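Local coordinates for conserved domain protein (Porphyromonas gingivalis, PDB 3PNN) that probably transfers sugar units from activated donors to acceptors, forming glycosidic linkages, as a cytoplasmic glycosyltransferase with a Rossmann-like alpha/beta/alpha fold, at residues Tyr224-Phe235 against Phe247-Leu256. Numbering follows the deposited sequence.
Sequences YFDYSEELFINF and FFIPFVVNDL
With chi1 at -173°, Phe-247 extends its ring away from its own backbone N and against helix 223-239, where it meets Phe-232 and Phe-235, both of which also carry CG opposite the backbone N. CD1 of Phe-232 lies 3.4 Å from CD2 of Phe-247, over one face of the Phe-247 ring and displaced toward its rim; the two ring planes are inclined at 36°. Phe-232 CA adds a CH-pi contact over the Phe-247 ring, while CB of Phe-247 stands 4.0 Å above the centre of the Phe-235 ring, almost on its normal. Leu-231 CB meets the Phe-247 ring at its edge, in plane, and the ring's CZ comes within 3.4 Å of Ser-228 O, an oxygen already engaged by the backbone N of Phe-232. In one of its two modelled conformers, Leu-231 places CD1 3.7 Å from Val-252 CG1, a contact the other conformer leaves less certain. Two turns earlier on the same helix, the Tyr-224 ring enters as a knob among Ile-249, Val-252, Val-253 and Leu-256, its OH 3.4 Å from Val-252 CG1. That buried hydroxyl is hydrogen-bonded to Asn-104 ND2, on helix 103-108, and the same asparagine packs against Phe-247 and Val-252. Leu-256 spreads both methyls near Tyr-227, CD1 lying 3.9 Å from the tyrosine CB. The axes of the two helix segments approach to 10.5 Å and cross at 103°, a nearly perpendicular pair joined by a single knob in a hole, with an aromatic cluster holding the residue that leads into the second helix, within the alpha/beta/alpha Rossmann-like fold.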
loop_
_atom_site.group_PDB
_atom_site.type_symbol
_atom_site.label_atom_id
_atom_site.label_comp_id
_atom_site.label_asym_id
_atom_site.label_seq_id
_atom_site.Cartn_x
_atom_site.Cartn_y
_atom_site.Cartn_z
ATOM N N TYR A 224 11.778 2.001 10.740
ATOM C CA TYR A 224 11.597 1.241 9.509
ATOM C C TYR A 224 12.365 1.878 8.349
ATOM O O TYR A 224 12.887 1.181 7.483
ATOM C CB TYR A 224 10.103 1.093 9.145
ATOM C CG TYR A 224 9.911 0.203 7.920
ATOM C CD1 TYR A 224 10.117 -1.170 8.006
ATOM C CD2 TYR A 224 9.543 0.736 6.686
ATOM C CE1 TYR A 224 9.964 -1.996 6.899
ATOM C CE2 TYR A 224 9.387 -0.094 5.551
ATOM C CZ TYR A 224 9.588 -1.454 5.683
ATOM O OH TYR A 224 9.447 -2.296 4.606
ATOM N N PHE A 225 12.441 3.205 8.313
ATOM C CA PHE A 225 13.230 3.845 7.254
ATOM C C PHE A 225 14.700 3.435 7.322
ATOM O O PHE A 225 15.354 3.241 6.295
ATOM C CB PHE A 225 13.131 5.372 7.316
ATOM C CG PHE A 225 11.733 5.908 7.148
ATOM C CD1 PHE A 225 11.035 5.727 5.957
ATOM C CD2 PHE A 225 11.135 6.641 8.166
ATOM C CE1 PHE A 225 9.742 6.236 5.797
ATOM C CE2 PHE A 225 9.853 7.158 8.017
ATOM C CZ PHE A 225 9.147 6.955 6.823
ATOM N N ASP A 226 15.232 3.339 8.532
ATOM C CA ASP A 226 16.642 2.993 8.712
ATOM C C ASP A 226 16.926 1.550 8.307
ATOM O O ASP A 226 17.940 1.268 7.653
ATOM C CB ASP A 226 17.074 3.201 10.170
ATOM C CG ASP A 226 17.049 4.664 10.584
ATOM O OD1 ASP A 226 17.297 5.538 9.723
ATOM O OD2 ASP A 226 16.766 4.943 11.767
ATOM N N TYR A 227 16.048 0.634 8.708
ATOM C CA TYR A 227 16.222 -0.758 8.306
ATOM C C TYR A 227 16.106 -0.866 6.786
ATOM O O TYR A 227 16.856 -1.613 6.149
ATOM C CB TYR A 227 15.192 -1.668 8.982
ATOM C CG TYR A 227 15.392 -1.824 10.477
ATOM C CD1 TYR A 227 16.642 -2.157 11.010
ATOM C CD2 TYR A 227 14.332 -1.644 11.356
ATOM C CE1 TYR A 227 16.818 -2.295 12.391
ATOM C CE2 TYR A 227 14.496 -1.785 12.731
ATOM C CZ TYR A 227 15.734 -2.107 13.239
ATOM O OH TYR A 227 15.882 -2.252 14.608
ATOM N N SER A 228 15.167 -0.120 6.207
ATOM C CA SER A 228 14.983 -0.149 4.751
ATOM C C SER A 228 16.208 0.379 4.036
ATOM O O SER A 228 16.567 -0.112 2.969
ATOM C CB SER A 228 13.786 0.692 4.307
ATOM O OG SER A 228 12.554 0.165 4.782
ATOM N N GLU A 229 16.825 1.420 4.584
ATOM C CA GLU A 229 18.048 1.955 3.959
ATOM C C GLU A 229 19.170 0.912 3.991
ATOM O O GLU A 229 19.926 0.745 3.027
ATOM C CB GLU A 229 18.491 3.240 4.656
ATOM C CG GLU A 229 19.865 3.757 4.238
ATOM C CD GLU A 229 19.805 4.789 3.125
ATOM O OE1 GLU A 229 18.757 4.886 2.445
ATOM O OE2 GLU A 229 20.813 5.506 2.932
ATOM N N GLU A 230 19.273 0.197 5.103
ATOM C CA GLU A 230 20.279 -0.853 5.217
ATOM C C GLU A 230 20.086 -1.921 4.130
ATOM O O GLU A 230 21.043 -2.315 3.466
ATOM C CB GLU A 230 20.236 -1.493 6.609
ATOM C CG GLU A 230 21.064 -2.761 6.731
ATOM C CD GLU A 230 20.645 -3.613 7.919
ATOM O OE1 GLU A 230 20.207 -3.033 8.939
ATOM O OE2 GLU A 230 20.749 -4.858 7.828
ATOM N N LEU A 231 18.849 -2.380 3.957
ATOM C CA LEU A 231 18.542 -3.421 2.983
ATOM C C LEU A 231 18.597 -2.891 1.553
ATOM O O LEU A 231 18.892 -3.633 0.617
ATOM C CB LEU A 231 17.174 -4.040 3.281
ATOM C CG LEU A 231 17.169 -4.887 4.556
ATOM C CD1 LEU A 231 15.778 -5.407 4.878
ATOM C CD2 LEU A 231 18.152 -6.032 4.407
ATOM N N PHE A 232 18.312 -1.604 1.385
ATOM C CA PHE A 232 18.434 -0.989 0.054
ATOM C C PHE A 232 19.877 -0.999 -0.436
ATOM O O PHE A 232 20.152 -1.297 -1.610
ATOM C CB PHE A 232 17.882 0.444 0.063
ATOM C CG PHE A 232 17.618 1.003 -1.318
ATOM C CD1 PHE A 232 17.100 0.195 -2.320
ATOM C CD2 PHE A 232 17.855 2.347 -1.601
ATOM C CE1 PHE A 232 16.829 0.718 -3.593
ATOM C CE2 PHE A 232 17.594 2.875 -2.868
ATOM C CZ PHE A 232 17.082 2.058 -3.865
ATOM N N ILE A 233 20.805 -0.646 0.451
ATOM C CA ILE A 233 22.227 -0.740 0.123
ATOM C C ILE A 233 22.566 -2.159 -0.334
ATOM O O ILE A 233 23.265 -2.346 -1.335
ATOM C CB ILE A 233 23.127 -0.308 1.315
ATOM C CG1 ILE A 233 23.044 1.215 1.488
ATOM C CG2 ILE A 233 24.589 -0.760 1.106
ATOM C CD1 ILE A 233 23.523 1.710 2.838
ATOM N N ASN A 234 22.060 -3.156 0.388
ATOM C CA ASN A 234 22.328 -4.549 0.025
ATOM C C ASN A 234 21.753 -4.849 -1.345
ATOM O O ASN A 234 22.396 -5.480 -2.183
ATOM C CB ASN A 234 21.727 -5.504 1.063
ATOM C CG ASN A 234 22.502 -5.507 2.369
ATOM O OD1 ASN A 234 23.640 -5.046 2.425
ATOM N ND2 ASN A 234 21.884 -6.022 3.427
ATOM N N PHE A 235 20.529 -4.380 -1.558
ATOM C CA PHE A 235 19.835 -4.556 -2.826
ATOM C C PHE A 235 20.597 -3.936 -3.987
ATOM O O PHE A 235 20.837 -4.595 -5.001
ATOM C CB PHE A 235 18.437 -3.950 -2.738
ATOM C CG PHE A 235 17.761 -3.799 -4.071
ATOM C CD1 PHE A 235 17.054 -4.854 -4.627
ATOM C CD2 PHE A 235 17.839 -2.604 -4.768
ATOM C CE1 PHE A 235 16.423 -4.713 -5.856
ATOM C CE2 PHE A 235 17.218 -2.458 -5.997
ATOM C CZ PHE A 235 16.506 -3.511 -6.541
ATOM N N PHE A 247 12.771 -3.120 -5.446
ATOM C CA PHE A 247 12.922 -3.196 -3.993
ATOM C C PHE A 247 11.544 -3.025 -3.376
ATOM O O PHE A 247 11.025 -1.905 -3.311
ATOM C CB PHE A 247 13.867 -2.066 -3.563
ATOM C CG PHE A 247 14.264 -2.090 -2.110
ATOM C CD1 PHE A 247 14.918 -3.184 -1.566
ATOM C CD2 PHE A 247 14.041 -0.979 -1.306
ATOM C CE1 PHE A 247 15.311 -3.194 -0.229
ATOM C CE2 PHE A 247 14.435 -0.978 0.034
ATOM C CZ PHE A 247 15.067 -2.086 0.572
ATOM N N PHE A 248 10.951 -4.141 -2.942
ATOM C CA PHE A 248 9.540 -4.206 -2.533
ATOM C C PHE A 248 9.360 -4.264 -1.023
ATOM O O PHE A 248 10.181 -4.854 -0.324
ATOM C CB PHE A 248 8.887 -5.470 -3.098
ATOM C CG PHE A 248 8.707 -5.457 -4.585
ATOM C CD1 PHE A 248 7.860 -4.540 -5.184
ATOM C CD2 PHE A 248 9.359 -6.382 -5.380
ATOM C CE1 PHE A 248 7.682 -4.530 -6.555
ATOM C CE2 PHE A 248 9.186 -6.381 -6.753
ATOM C CZ PHE A 248 8.345 -5.453 -7.338
ATOM N N ILE A 249 8.251 -3.714 -0.529
ATOM C CA ILE A 249 7.986 -3.734 0.910
ATOM C C ILE A 249 7.951 -5.154 1.532
ATOM O O ILE A 249 8.621 -5.409 2.549
ATOM C CB ILE A 249 6.700 -2.975 1.244
ATOM C CG1 ILE A 249 6.845 -1.498 0.855
ATOM C CG2 ILE A 249 6.345 -3.135 2.723
ATOM C CD1 ILE A 249 5.517 -0.738 0.912
ATOM N N PRO A 250 7.169 -6.079 0.937
ATOM C CA PRO A 250 7.089 -7.446 1.483
ATOM C C PRO A 250 8.455 -8.107 1.621
ATOM O O PRO A 250 8.683 -8.850 2.584
ATOM C CB PRO A 250 6.275 -8.210 0.431
ATOM C CG PRO A 250 5.558 -7.184 -0.343
ATOM C CD PRO A 250 6.364 -5.922 -0.289
ATOM N N PHE A 251 9.352 -7.859 0.670
ATOM C CA PHE A 251 10.691 -8.427 0.742
ATOM C C PHE A 251 11.444 -7.972 1.990
ATOM O O PHE A 251 12.043 -8.783 2.708
ATOM C CB PHE A 251 11.519 -8.095 -0.504
ATOM C CG PHE A 251 12.982 -8.427 -0.353
ATOM C CD1 PHE A 251 13.460 -9.681 -0.683
ATOM C CD2 PHE A 251 13.876 -7.485 0.142
ATOM C CE1 PHE A 251 14.802 -9.993 -0.531
ATOM C CE2 PHE A 251 15.212 -7.786 0.300
ATOM C CZ PHE A 251 15.678 -9.041 -0.037
ATOM N N VAL A 252 11.438 -6.665 2.221
ATOM C CA VAL A 252 12.077 -6.076 3.391
ATOM C C VAL A 252 11.435 -6.560 4.687
ATOM O O VAL A 252 12.126 -6.954 5.618
ATOM C CB VAL A 252 11.977 -4.528 3.344
ATOM C CG1 VAL A 252 12.403 -3.928 4.676
ATOM C CG2 VAL A 252 12.822 -4.001 2.192
ATOM N N VAL A 253 10.106 -6.507 4.751
ATOM C CA VAL A 253 9.389 -6.949 5.945
ATOM C C VAL A 253 9.709 -8.417 6.227
ATOM O O VAL A 253 9.977 -8.806 7.363
ATOM C CB VAL A 253 7.869 -6.756 5.804
ATOM C CG1 VAL A 253 7.119 -7.518 6.897
ATOM C CG2 VAL A 253 7.515 -5.258 5.847
ATOM N N ASN A 254 9.699 -9.228 5.180
ATOM C CA ASN A 254 10.016 -10.645 5.338
ATOM C C ASN A 254 11.420 -10.850 5.922
ATOM O O ASN A 254 11.642 -11.703 6.800
ATOM C CB ASN A 254 9.855 -11.358 3.992
ATOM C CG ASN A 254 9.919 -12.870 4.117
ATOM O OD1 ASN A 254 9.019 -13.501 4.677
ATOM N ND2 ASN A 254 10.977 -13.459 3.580
ATOM N N ASP A 255 12.372 -10.049 5.460
ATOM C CA ASP A 255 13.741 -10.183 5.933
ATOM C C ASP A 255 13.851 -9.820 7.406
ATOM O O ASP A 255 14.548 -10.488 8.166
ATOM C CB ASP A 255 14.683 -9.300 5.116
ATOM C CG ASP A 255 16.147 -9.535 5.480
ATOM O OD1 ASP A 255 16.788 -10.388 4.834
ATOM O OD2 ASP A 255 16.650 -8.885 6.423
ATOM N N LEU A 256 13.166 -8.749 7.809
ATOM C CA LEU A 256 13.231 -8.279 9.189
ATOM C C LEU A 256 12.580 -9.243 10.174
ATOM O O LEU A 256 13.078 -9.455 11.288
ATOM C CB LEU A 256 12.570 -6.903 9.299
ATOM C CG LEU A 256 13.287 -5.764 8.576
ATOM C CD1 LEU A 256 12.483 -4.470 8.768
ATOM C CD2 LEU A 256 14.704 -5.608 9.116
#